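Side-chain contacts in antifreeze protein (Uncultured bacterium, PDB 6EIO), which binds ice, apparently through two faces of its surface, and so acts as a bacterial antifreeze protein: residues 26-31 against 94-99; 135-140 against 172-177. All blocks are in the same frame, centred on the assembly; numbering follows the deposited sequence. Where two conformers were deposited one is given.

Contact 1. Residues 26-31 against 94-99; sequences TPITLG and YNDAAA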
loop_
_atom_site.group_PDB
_atom_site.type_symbol
_atom_site.label_atom_id
_atom_site.label_comp_id
_atom_site.label_asym_id
_atom_site.label_seq_id
_atom_site.Cartn_x
_atom_site.Cartn_y
_atom_site.Cartn_z
ATOM N N THR A 26 -9.037 -10.314 -10.003
ATOM C CA THR A 26 -10.085 -9.347 -9.743
ATOM C C THR A 26 -9.554 -8.281 -8.782
ATOM O O THR A 26 -8.591 -8.509 -8.038
ATOM C CB THR A 26 -11.300 -10.026 -9.108
ATOM O OG1 THR A 26 -10.901 -10.611 -7.868
ATOM C CG2 THR A 26 -11.890 -11.092 -10.029
ATOM N N PRO A 27 -10.180 -7.110 -8.753
ATOM C CA PRO A 27 -9.820 -6.134 -7.729
ATOM C C PRO A 27 -10.041 -6.723 -6.345
ATOM O O PRO A 27 -10.823 -7.656 -6.149
ATOM C CB PRO A 27 -10.772 -4.960 -8.003
ATOM C CG PRO A 27 -11.202 -5.139 -9.427
ATOM C CD PRO A 27 -11.253 -6.618 -9.631
ATOM N N ILE A 28 -9.325 -6.168 -5.377
ATOM C CA ILE A 28 -9.518 -6.503 -3.968
ATOM C C ILE A 28 -10.444 -5.452 -3.366
ATOM O O ILE A 28 -10.072 -4.279 -3.242
ATOM C CB ILE A 28 -8.189 -6.568 -3.215
ATOM C CG1 ILE A 28 -7.363 -7.713 -3.788
ATOM C CG2 ILE A 28 -8.421 -6.759 -1.705
ATOM C CD1 ILE A 28 -5.952 -7.731 -3.306
ATOM N N THR A 29 -11.650 -5.856 -2.987
ATOM C CA THR A 29 -12.604 -4.948 -2.362
ATOM C C THR A 29 -12.032 -4.431 -1.048
ATOM O O THR A 29 -11.685 -5.241 -0.179
ATOM C CB THR A 29 -13.884 -5.751 -2.085
ATOM O OG1 THR A 29 -14.488 -6.123 -3.322
ATOM C CG2 THR A 29 -14.881 -4.937 -1.293
ATOM N N LEU A 30 -11.974 -3.111 -0.887
ATOM C CA LEU A 30 -11.527 -2.473 0.342
ATOM C C LEU A 30 -12.685 -1.989 1.196
ATOM O O LEU A 30 -12.464 -1.519 2.321
ATOM C CB LEU A 30 -10.603 -1.290 0.028
ATOM C CG LEU A 30 -9.369 -1.643 -0.795
ATOM C CD1 LEU A 30 -8.591 -0.367 -1.101
ATOM C CD2 LEU A 30 -8.471 -2.678 -0.125
ATOM N N GLY A 31 -13.906 -2.093 0.695
ATOM C CA GLY A 31 -15.040 -1.698 1.495
ATOM C C GLY A 31 -14.925 -0.261 1.978
ATOM O O GLY A 31 -14.596 0.669 1.222
ATOM N N TYR A 94 -7.259 -7.950 3.519
ATOM C CA TYR A 94 -6.000 -8.627 3.794
ATOM C C TYR A 94 -6.137 -10.132 3.574
ATOM O O TYR A 94 -5.301 -10.768 2.928
ATOM C CB TYR A 94 -5.616 -8.328 5.242
ATOM C CG TYR A 94 -4.346 -9.004 5.714
ATOM C CD1 TYR A 94 -4.361 -10.325 6.169
ATOM C CD2 TYR A 94 -3.133 -8.318 5.730
ATOM C CE1 TYR A 94 -3.203 -10.932 6.635
ATOM C CE2 TYR A 94 -1.976 -8.925 6.189
ATOM C CZ TYR A 94 -2.008 -10.228 6.641
ATOM O OH TYR A 94 -0.849 -10.789 7.087
ATOM N N ASN A 95 -7.195 -10.715 4.137
ATOM C CA ASN A 95 -7.385 -12.156 4.025
ATOM C C ASN A 95 -7.657 -12.558 2.578
ATOM O O ASN A 95 -7.175 -13.608 2.121
ATOM C CB ASN A 95 -8.523 -12.611 4.938
ATOM C CG ASN A 95 -8.201 -12.536 6.420
ATOM O OD1 ASN A 95 -9.132 -12.433 7.256
ATOM N ND2 ASN A 95 -6.946 -12.625 6.774
ATOM N N ASP A 96 -8.427 -11.751 1.845
ATOM C CA ASP A 96 -8.670 -11.996 0.425
ATOM C C ASP A 96 -7.348 -12.015 -0.330
ATOM O O ASP A 96 -7.009 -12.978 -1.028
ATOM C CB ASP A 96 -9.620 -10.880 -0.070
ATOM C CG ASP A 96 -9.898 -10.882 -1.564
ATOM O OD1 ASP A 96 -9.618 -11.879 -2.239
ATOM O OD2 ASP A 96 -10.378 -9.838 -2.057
ATOM N N ALA A 97 -6.566 -10.959 -0.159
ATOM C CA ALA A 97 -5.278 -10.858 -0.837
ATOM C C ALA A 97 -4.391 -12.048 -0.516
ATOM O O ALA A 97 -3.774 -12.624 -1.414
ATOM C CB ALA A 97 -4.592 -9.554 -0.434
ATOM N N ALA A 98 -4.303 -12.417 0.766
ATOM C CA ALA A 98 -3.382 -13.467 1.191
ATOM C C ALA A 98 -3.812 -14.846 0.705
ATOM O O ALA A 98 -2.968 -15.742 0.577
ATOM C CB ALA A 98 -3.274 -13.470 2.714
ATOM N N ALA A 99 -5.104 -15.057 0.473
ATOM C CA ALA A 99 -5.613 -16.369 0.108
ATOM C C ALA A 99 -5.571 -16.631 -1.381
ATOM O O ALA A 99 -5.760 -17.778 -1.796
ATOM C CB ALA A 99 -7.058 -16.521 0.584
HETATM O O HOH W 1 -12.380 -8.666 -3.523
HETATM O O HOH W 2 -11.608 -8.123 -0.151
#
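Ile-28 lies against Ala-97 and Asp-96 of the helix, and the two backbones come closest at Ile-28 and Ala-97, whose CA atoms are 6.8 Å apart. Just before it, at Pro-27, the link is made by water alone: Pro-27 O accepts a hydrogen bond of 3.2 Å from water 1, which also donates to Asp-96 OD2 at 2.7 Å. The same carbonyl is held by Arg-100, which reaches the O of Thr-26 as well.

Ile-28 makes the direct contact. With its longer branch extended (chi2 170°), it brings CD1 to 3.7 Å from the CB of Ala-97. A methyl group suits this helix position, since a small residue lets the loop lie close to the helix. The other branch of Ile-28 places CG2 3.7 Å from Asp-96 OD2, the isoleucine and the aspartate lying alongside one another as they reach out from loop and helix in opposing senses. This arrangement belongs to the ice-binding beta-solenoid, in which helix 81-99 lies alongside the coil of strands; here a loop leading to strand 36-40 is laid against that helix, and Ile-28 also touches Ala-93, one helical turn before Ala-97.

Asp-96 reaches the loop because its CG stands anti to the backbone N (chi1 175°), which carries the carboxylate outward from the helix. A carboxylate fits this place well: OD2 accepts hydrogen bonds from both waters, and the group is also held by Arg-100, through a salt bridge from its OD1. Thr-29 follows with both of its backbone polar groups turned to the waters. Thr-29 N donates to water 1 at 3.0 Å, and Thr-29 O accepts from water 2 at 2.9 Å, while water 2 in turn donates to Asp-96 OD2 at 2.8 Å.

Contact 2. Residues 135-140 against 172-177; sequences VTFDAL and SNIYWQ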
loop_
_atom_site.group_PDB
_atom_site.type_symbol
_atom_site.label_atom_id
_atom_site.label_comp_id
_atom_site.label_asym_id
_atom_site.label_seq_id
_atom_site.Cartn_x
_atom_site.Cartn_y
_atom_site.Cartn_z
ATOM N N VAL A 135 10.982 -0.144 -9.167
ATOM C CA VAL A 135 10.135 -1.224 -9.653
ATOM C C VAL A 135 9.047 -0.614 -10.525
ATOM O O VAL A 135 8.446 0.399 -10.163
ATOM C CB VAL A 135 9.583 -2.100 -8.505
ATOM C CG1 VAL A 135 8.685 -1.283 -7.538
ATOM C CG2 VAL A 135 8.855 -3.336 -9.081
ATOM N N THR A 136 8.810 -1.229 -11.683
ATOM C CA THR A 136 7.820 -0.737 -12.632
ATOM C C THR A 136 6.683 -1.738 -12.750
ATOM O O THR A 136 6.923 -2.927 -12.964
ATOM C CB THR A 136 8.460 -0.509 -14.005
ATOM O OG1 THR A 136 9.494 0.464 -13.879
ATOM C CG2 THR A 136 7.453 -0.007 -15.009
ATOM N N PHE A 137 5.458 -1.248 -12.608
ATOM C CA PHE A 137 4.263 -2.028 -12.903
ATOM C C PHE A 137 3.809 -1.641 -14.301
ATOM O O PHE A 137 3.575 -0.461 -14.565
ATOM C CB PHE A 137 3.177 -1.734 -11.871
ATOM C CG PHE A 137 3.509 -2.320 -10.526
ATOM C CD1 PHE A 137 4.326 -1.664 -9.623
ATOM C CD2 PHE A 137 3.012 -3.545 -10.169
ATOM C CE1 PHE A 137 4.653 -2.261 -8.422
ATOM C CE2 PHE A 137 3.321 -4.118 -8.958
ATOM C CZ PHE A 137 4.151 -3.479 -8.079
ATOM N N ASP A 138 3.724 -2.628 -15.192
ATOM C CA ASP A 138 3.448 -2.384 -16.602
ATOM C C ASP A 138 2.192 -3.163 -16.974
ATOM O O ASP A 138 2.172 -4.393 -16.911
ATOM C CB ASP A 138 4.657 -2.790 -17.443
ATOM C CG ASP A 138 4.598 -2.307 -18.883
ATOM O OD1 ASP A 138 3.484 -2.290 -19.465
ATOM O OD2 ASP A 138 5.694 -1.974 -19.413
ATOM N N ALA A 139 1.123 -2.423 -17.295
ATOM C CA ALA A 139 -0.175 -3.014 -17.602
ATOM C C ALA A 139 -0.324 -3.407 -19.069
ATOM O O ALA A 139 -1.390 -3.886 -19.464
ATOM C CB ALA A 139 -1.314 -2.078 -17.190
ATOM N N LEU A 140 0.708 -3.206 -19.885
ATOM C CA LEU A 140 0.713 -3.699 -21.265
ATOM C C LEU A 140 -0.440 -3.131 -22.088
ATOM O O LEU A 140 -0.865 -3.746 -23.077
ATOM C CB LEU A 140 0.728 -5.228 -21.320
ATOM C CG LEU A 140 1.923 -5.877 -20.616
ATOM C CD1 LEU A 140 1.734 -7.375 -20.541
ATOM C CD2 LEU A 140 3.237 -5.540 -21.262
ATOM N N SER A 172 -4.497 2.609 -8.336
ATOM C CA SER A 172 -5.725 2.044 -7.791
ATOM C C SER A 172 -5.793 0.527 -7.909
ATOM O O SER A 172 -6.709 -0.084 -7.342
ATOM C CB SER A 172 -6.922 2.627 -8.548
ATOM O OG SER A 172 -6.821 2.410 -9.938
ATOM N N ASN A 173 -4.882 -0.061 -8.694
ATOM C CA ASN A 173 -4.990 -1.449 -9.112
ATOM C C ASN A 173 -3.811 -2.291 -8.642
ATOM O O ASN A 173 -3.656 -3.433 -9.098
ATOM C CB ASN A 173 -5.103 -1.505 -10.638
ATOM C CG ASN A 173 -6.442 -1.001 -11.161
ATOM O OD1 ASN A 173 -7.195 -0.311 -10.472
ATOM N ND2 ASN A 173 -6.736 -1.353 -12.400
ATOM N N ILE A 174 -3.005 -1.753 -7.723
ATOM C CA ILE A 174 -1.820 -2.404 -7.188
ATOM C C ILE A 174 -2.032 -2.597 -5.686
ATOM O O ILE A 174 -2.366 -1.639 -4.979
ATOM C CB ILE A 174 -0.558 -1.556 -7.446
ATOM C CG1 ILE A 174 -0.323 -1.375 -8.946
ATOM C CG2 ILE A 174 0.662 -2.183 -6.753
ATOM C CD1 ILE A 174 0.688 -0.291 -9.264
ATOM N N TYR A 175 -1.812 -3.821 -5.209
ATOM C CA TYR A 175 -2.034 -4.167 -3.814
ATOM C C TYR A 175 -0.827 -4.917 -3.277
ATOM O O TYR A 175 -0.347 -5.869 -3.913
ATOM C CB TYR A 175 -3.251 -5.057 -3.684
ATOM C CG TYR A 175 -4.508 -4.505 -4.302
ATOM C CD1 TYR A 175 -4.799 -4.755 -5.635
ATOM C CD2 TYR A 175 -5.410 -3.758 -3.560
ATOM C CE1 TYR A 175 -5.963 -4.309 -6.206
ATOM C CE2 TYR A 175 -6.580 -3.295 -4.123
ATOM C CZ TYR A 175 -6.862 -3.604 -5.453
ATOM O OH TYR A 175 -8.041 -3.242 -6.057
ATOM N N TRP A 176 -0.385 -4.523 -2.087
ATOM C CA TRP A 176 0.737 -5.131 -1.386
ATOM C C TRP A 176 0.199 -5.668 -0.061
ATOM O O TRP A 176 -0.164 -4.881 0.820
ATOM C CB TRP A 176 1.838 -4.106 -1.089
ATOM C CG TRP A 176 2.282 -3.246 -2.224
ATOM C CD1 TRP A 176 1.668 -2.105 -2.677
ATOM C CD2 TRP A 176 3.484 -3.379 -3.013
ATOM N NE1 TRP A 176 2.380 -1.550 -3.708
ATOM C CE2 TRP A 176 3.503 -2.300 -3.925
ATOM C CE3 TRP A 176 4.557 -4.279 -3.018
ATOM C CZ2 TRP A 176 4.553 -2.099 -4.816
ATOM C CZ3 TRP A 176 5.598 -4.079 -3.920
ATOM C CH2 TRP A 176 5.584 -3.006 -4.805
ATOM N N GLN A 177 0.147 -6.992 0.084
ATOM C CA GLN A 177 -0.283 -7.626 1.319
ATOM C C GLN A 177 0.977 -7.991 2.103
ATOM O O GLN A 177 1.804 -8.775 1.627
ATOM C CB GLN A 177 -1.132 -8.864 0.984
ATOM C CG GLN A 177 -1.531 -9.671 2.210
ATOM C CD GLN A 177 -0.518 -10.724 2.592
ATOM O OE1 GLN A 177 0.014 -11.444 1.735
ATOM N NE2 GLN A 177 -0.231 -10.812 3.887
#
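The short axes of strands 135-138 and 174-177 pass 10.9 Å apart with their directions at 130°, so Phe-137 and Ile-174 meet through side chains alone. A long, flat phenyl ring suits this gap, spanning it and offering a face to Ile-174, whose CD1 lies over it in a CH-pi contact, 4.1 Å from the Phe-137 ring centroid. The second branch of Ile-174 adds to this, its CG2 standing 4.0 Å from Phe-137 CZ. A beta-branched residue suits the strand and offers the ring two methyl groups.

Both strands belong to walls of the beta-solenoid, strand 135-138 lying between strands 116-117 and 163-166, and their inward side chains fill its hydrophobic interior, where Phe-137 also packs edge-to-face with Phe-147.

Phe-137 and Trp-176 reach toward each other from opposing sides, with Trp-176 CZ2 3.6 Å from Phe-137 CZ. Trp-176 CG lies beside the backbone N (chi1 -49°), which swings the six-membered ring over to Phe-137. The rings meet obliquely, planes at 81°. Tryptophan gives a large apolar surface here while its NE1 donates to the O of Lys-191. More loosely, Val-135 CG1 approaches the indole edge, 4.5 Å from Trp-176 CH2.

How the contacts relate
Strand 174-177 joins the two contacts, whose centres are 14 Å apart. Its Ile-174 and Trp-176 serve contact 2 in the solenoid interior, whereas Tyr-175 and Gln-177 reach the loop and helix of contact 1. Tyr-175 OH lies 3.3 Å from Ile-28 N, a probable but weak hydrogen bond, and 3.8 Å from Pro-27 CB. Further along, the CB of Gln-177 packs 3.8 Å from the CB of Ala-97. The wall thus has contact 2 on its inner side and contact 1 on its outer side. In sequence the two are consecutive, with both segments of contact 1 preceding those of contact 2.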